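Local coordinates for probable ribosomal RNA small subunit methyltransferase (Thermus thermophilus, PDB 3DMH), which methylates N2 of a guanosine in 16S ribosomal RNA, using S-adenosylmethionine as the methyl donor, at residues Pro44-Gly55 and Leu63-Glu73. Sequence-based numbering, arbitrary orientation.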
loop_
_atom_site.group_PDB
_atom_site.type_symbol
_atom_site.label_atom_id
_atom_site.label_comp_id
_atom_site.label_asym_id
_atom_site.label_seq_id
_atom_site.Cartn_x
_atom_site.Cartn_y
_atom_site.Cartn_z
ATOM N N PRO A 44 17.347 8.803 -21.326
ATOM C CA PRO A 44 18.547 8.663 -20.500
ATOM C C PRO A 44 19.277 9.980 -20.240
ATOM O O PRO A 44 19.337 10.872 -21.111
ATOM C CB PRO A 44 19.436 7.716 -21.314
ATOM C CG PRO A 44 18.493 6.944 -22.142
ATOM C CD PRO A 44 17.386 7.911 -22.503
ATOM N N PHE A 45 19.829 10.081 -19.037
ATOM C CA PHE A 45 20.698 11.187 -18.663
ATOM C C PHE A 45 21.707 10.649 -17.663
ATOM O O PHE A 45 21.326 10.189 -16.599
ATOM C CB PHE A 45 19.889 12.321 -18.025
ATOM C CG PHE A 45 20.734 13.474 -17.573
ATOM C CD1 PHE A 45 21.183 14.409 -18.494
ATOM C CD2 PHE A 45 21.111 13.613 -16.237
ATOM C CE1 PHE A 45 21.975 15.476 -18.100
ATOM C CE2 PHE A 45 21.909 14.678 -15.837
ATOM C CZ PHE A 45 22.330 15.611 -16.761
ATOM N N GLY A 46 22.991 10.700 -17.998
ATOM C CA GLY A 46 24.013 10.159 -17.113
ATOM C C GLY A 46 23.963 8.640 -17.095
ATOM O O GLY A 46 23.482 8.026 -18.038
ATOM N N GLU A 47 24.471 8.039 -16.019
ATOM C CA GLU A 47 24.667 6.586 -15.969
ATOM C C GLU A 47 23.760 5.861 -14.987
ATOM O O GLU A 47 23.406 4.716 -15.219
ATOM C CB GLU A 47 26.113 6.259 -15.590
ATOM C CG GLU A 47 27.136 6.530 -16.697
ATOM C CD GLU A 47 27.332 8.004 -16.980
ATOM O OE1 GLU A 47 27.321 8.803 -16.014
ATOM O OE2 GLU A 47 27.494 8.363 -18.173
ATOM N N ARG A 48 23.409 6.533 -13.894
ATOM C CA ARG A 48 22.668 5.902 -12.788
ATOM C C ARG A 48 21.305 6.561 -12.557
ATOM O O ARG A 48 21.223 7.755 -12.271
ATOM C CB ARG A 48 23.476 5.985 -11.496
ATOM C CG ARG A 48 24.871 5.385 -11.582
ATOM C CD ARG A 48 25.802 6.065 -10.571
ATOM N NE ARG A 48 25.900 7.515 -10.808
ATOM C CZ ARG A 48 26.448 8.399 -9.977
ATOM N NH1 ARG A 48 26.999 8.015 -8.826
ATOM N NH2 ARG A 48 26.454 9.681 -10.311
ATOM N N ALA A 49 20.239 5.770 -12.665
ATOM C CA ALA A 49 18.882 6.274 -12.450
ATOM C C ALA A 49 18.219 5.609 -11.253
ATOM O O ALA A 49 18.515 4.449 -10.938
ATOM C CB ALA A 49 18.005 6.047 -13.692
ATOM N N LEU A 50 17.295 6.335 -10.632
ATOM C CA LEU A 50 16.506 5.802 -9.523
ATOM C C LEU A 50 15.025 6.080 -9.790
ATOM O O LEU A 50 14.644 7.225 -10.010
ATOM C CB LEU A 50 16.938 6.479 -8.213
ATOM C CG LEU A 50 16.260 6.018 -6.912
ATOM C CD1 LEU A 50 16.600 4.587 -6.592
ATOM C CD2 LEU A 50 16.655 6.961 -5.741
ATOM N N ASP A 51 14.185 5.042 -9.745
ATOM C CA ASP A 51 12.724 5.222 -9.820
ATOM C C ASP A 51 12.150 5.092 -8.413
ATOM O O ASP A 51 12.295 4.042 -7.789
ATOM C CB ASP A 51 12.119 4.146 -10.731
ATOM C CG ASP A 51 10.660 4.373 -11.033
ATOM O OD1 ASP A 51 9.933 5.008 -10.244
ATOM O OD2 ASP A 51 10.219 3.829 -12.076
ATOM N N LEU A 52 11.526 6.162 -7.915
ATOM C CA LEU A 52 11.032 6.202 -6.528
ATOM C C LEU A 52 9.591 5.735 -6.348
ATOM O O LEU A 52 9.090 5.706 -5.222
ATOM C CB LEU A 52 11.189 7.622 -5.941
ATOM C CG LEU A 52 12.628 8.024 -5.671
ATOM C CD1 LEU A 52 12.648 9.484 -5.193
ATOM C CD2 LEU A 52 13.265 7.116 -4.629
ATOM N N ASN A 53 8.904 5.404 -7.444
ATOM C CA ASN A 53 7.509 4.947 -7.347
ATOM C C ASN A 53 7.193 4.119 -8.577
ATOM O O ASN A 53 6.375 4.528 -9.409
ATOM C CB ASN A 53 6.540 6.133 -7.213
ATOM C CG ASN A 53 5.080 5.692 -7.064
ATOM O OD1 ASN A 53 4.791 4.570 -6.613
ATOM N ND2 ASN A 53 4.157 6.555 -7.459
ATOM N N PRO A 54 7.896 2.988 -8.734
ATOM C CA PRO A 54 7.833 2.318 -10.052
ATOM C C PRO A 54 6.544 1.591 -10.376
ATOM O O PRO A 54 6.212 1.485 -11.555
ATOM C CB PRO A 54 8.971 1.299 -9.997
ATOM C CG PRO A 54 9.141 1.015 -8.528
ATOM C CD PRO A 54 8.836 2.322 -7.809
ATOM N N GLY A 55 5.831 1.088 -9.377
ATOM C CA GLY A 55 4.722 0.150 -9.681
ATOM C C GLY A 55 5.285 -1.010 -10.482
ATOM O O GLY A 55 6.337 -1.545 -10.161
ATOM N N LEU A 63 14.492 3.488 -19.811
ATOM C CA LEU A 63 15.868 3.649 -19.328
ATOM C C LEU A 63 16.602 2.314 -19.171
ATOM O O LEU A 63 17.824 2.282 -19.132
ATOM C CB LEU A 63 15.876 4.392 -17.980
ATOM C CG LEU A 63 15.116 5.724 -17.950
ATOM C CD1 LEU A 63 15.156 6.324 -16.542
ATOM C CD2 LEU A 63 15.667 6.755 -18.969
ATOM N N GLU A 64 15.834 1.219 -19.089
ATOM C CA GLU A 64 16.416 -0.102 -18.844
ATOM C C GLU A 64 17.303 -0.501 -20.025
ATOM O O GLU A 64 16.930 -0.356 -21.183
ATOM C CB GLU A 64 15.291 -1.128 -18.559
ATOM C CG GLU A 64 15.764 -2.556 -18.163
ATOM C CD GLU A 64 16.363 -2.681 -16.759
ATOM O OE1 GLU A 64 16.329 -1.721 -15.930
ATOM O OE2 GLU A 64 16.881 -3.786 -16.471
ATOM N N GLY A 65 18.521 -0.935 -19.729
ATOM C CA GLY A 65 19.436 -1.310 -20.806
ATOM C C GLY A 65 20.261 -0.171 -21.385
ATOM O O GLY A 65 21.257 -0.418 -22.072
ATOM N N ARG A 66 19.853 1.072 -21.123
ATOM C CA ARG A 66 20.621 2.260 -21.528
ATOM C C ARG A 66 21.339 2.932 -20.347
ATOM O O ARG A 66 22.324 3.660 -20.522
ATOM C CB ARG A 66 19.697 3.253 -22.222
ATOM C CG ARG A 66 19.094 2.688 -23.507
ATOM C CD ARG A 66 19.296 3.678 -24.636
ATOM N NE ARG A 66 18.101 4.477 -24.851
ATOM C CZ ARG A 66 18.095 5.675 -25.430
ATOM N NH1 ARG A 66 19.228 6.242 -25.828
ATOM N NH2 ARG A 66 16.950 6.318 -25.590
ATOM N N MET A 67 20.829 2.673 -19.149
ATOM C CA MET A 67 21.314 3.239 -17.896
ATOM C C MET A 67 21.259 2.125 -16.876
ATOM O O MET A 67 20.517 1.156 -17.077
ATOM C CB MET A 67 20.336 4.313 -17.384
ATOM C CG MET A 67 20.329 5.562 -18.188
ATOM S SD MET A 67 19.432 6.825 -17.305
ATOM C CE MET A 67 20.607 7.193 -16.000
ATOM N N ALA A 68 21.994 2.269 -15.780
ATOM C CA ALA A 68 21.743 1.428 -14.607
ATOM C C ALA A 68 20.522 2.013 -13.917
ATOM O O ALA A 68 20.495 3.202 -13.614
ATOM C CB ALA A 68 22.933 1.437 -13.672
ATOM N N VAL A 69 19.504 1.196 -13.704
ATOM C CA VAL A 69 18.283 1.695 -13.071
ATOM C C VAL A 69 17.984 0.933 -11.785
ATOM O O VAL A 69 17.847 -0.299 -11.798
ATOM C CB VAL A 69 17.066 1.572 -14.003
ATOM C CG1 VAL A 69 15.807 2.143 -13.350
ATOM C CG2 VAL A 69 17.341 2.255 -15.354
ATOM N N GLU A 70 17.874 1.673 -10.689
ATOM C CA GLU A 70 17.442 1.099 -9.413
ATOM C C GLU A 70 16.007 1.568 -9.168
ATOM O O GLU A 70 15.587 2.615 -9.665
ATOM C CB GLU A 70 18.384 1.559 -8.298
ATOM C CG GLU A 70 18.022 1.079 -6.881
ATOM C CD GLU A 70 18.039 -0.435 -6.729
ATOM O OE1 GLU A 70 19.042 -0.937 -6.166
ATOM O OE2 GLU A 70 17.080 -1.120 -7.164
ATOM N N ARG A 71 15.244 0.773 -8.431
ATOM C CA ARG A 71 13.819 1.062 -8.196
ATOM C C ARG A 71 13.536 0.802 -6.743
ATOM O O ARG A 71 13.894 -0.266 -6.250
ATOM C CB ARG A 71 12.942 0.140 -9.050
ATOM C CG ARG A 71 13.206 0.258 -10.542
ATOM C CD ARG A 71 12.507 -0.888 -11.309
ATOM N NE ARG A 71 12.756 -0.690 -12.744
ATOM C CZ ARG A 71 13.894 -1.011 -13.358
ATOM N NH1 ARG A 71 14.904 -1.619 -12.709
ATOM N NH2 ARG A 71 14.027 -0.729 -14.643
ATOM N N LEU A 72 12.915 1.763 -6.065
ATOM C CA LEU A 72 12.509 1.553 -4.661
ATOM C C LEU A 72 10.999 1.461 -4.609
ATOM O O LEU A 72 10.314 2.409 -4.997
ATOM C CB LEU A 72 13.002 2.718 -3.771
ATOM C CG LEU A 72 14.518 2.988 -3.855
ATOM C CD1 LEU A 72 14.869 4.010 -2.783
ATOM C CD2 LEU A 72 15.380 1.755 -3.690
ATOM N N GLU A 73 10.479 0.353 -4.077
ATOM C CA GLU A 73 9.051 0.132 -4.136
ATOM C C GLU A 73 8.522 -0.405 -2.809
ATOM O O GLU A 73 9.139 -1.275 -2.171
ATOM C CB GLU A 73 8.756 -0.825 -5.276
ATOM C CG GLU A 73 7.288 -1.253 -5.427
ATOM C CD GLU A 73 6.353 -0.074 -5.586
ATOM O OE1 GLU A 73 6.458 0.651 -6.591
ATOM O OE2 GLU A 73 5.484 0.170 -4.716
HETATM O O HOH W 1 5.379 3.041 -4.205
#
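The P44 ring lies over one face of the R66 guanidinium, with CG 3.5 Å above the plane and over its centre. The R71 guanidinium carries V69 CG1 on one face, toward the rim, and meets E64 OE1 at its edge, in plane, in a salt bridge. M67 points at segment 44-55. Its chain turns at chi3 (72°), which brings CE to 3.7 Å from A49 CB; L63 CD1 also touches A49 CB, at 4.0 Å. F45 O is buried beside M67 CE and has no partner in the model.

Strands 48-51 and 68-73 run parallel. Five backbone hydrogen bonds join them, from A68 N to E47 O through L72 N to D51 O. On one face of the sheet L50 CD1 packs 3.8 Å from L72 CG. At the end of strand 68-73, E73 CG is anti to the backbone N (chi1 176°), and the bend at chi2 returns OE1 to G55 N at 2.9 Å. G55 N meets OE1 on its anti side, 32° out of the carboxylate plane. A water bridges E73 OE2 and N53 OD1; OE2 also accepts from S75 N. D51 OD1 accepts from N53 N, an Asx turn. D51 OD2 bonds S60 OG, and N53 ND2 bonds A108 O. An alanine in place of E73 would probably leave G55 N and S75 N without this acceptor and the bridging water without one of its two mates.

The pair lies within a Rossmann-like methyltransferase sheet. Cofactor-binding E262 belongs to the other sheet, of the same strand order; the E73 side chain is about 11 Å from the bound S-adenosylmethionine. Strand 102-108 pairs with strand 48-51 on its other edge, strand 90-91 flanks strand 68-73, and helix 76-84 packs on P54, R71 and E73.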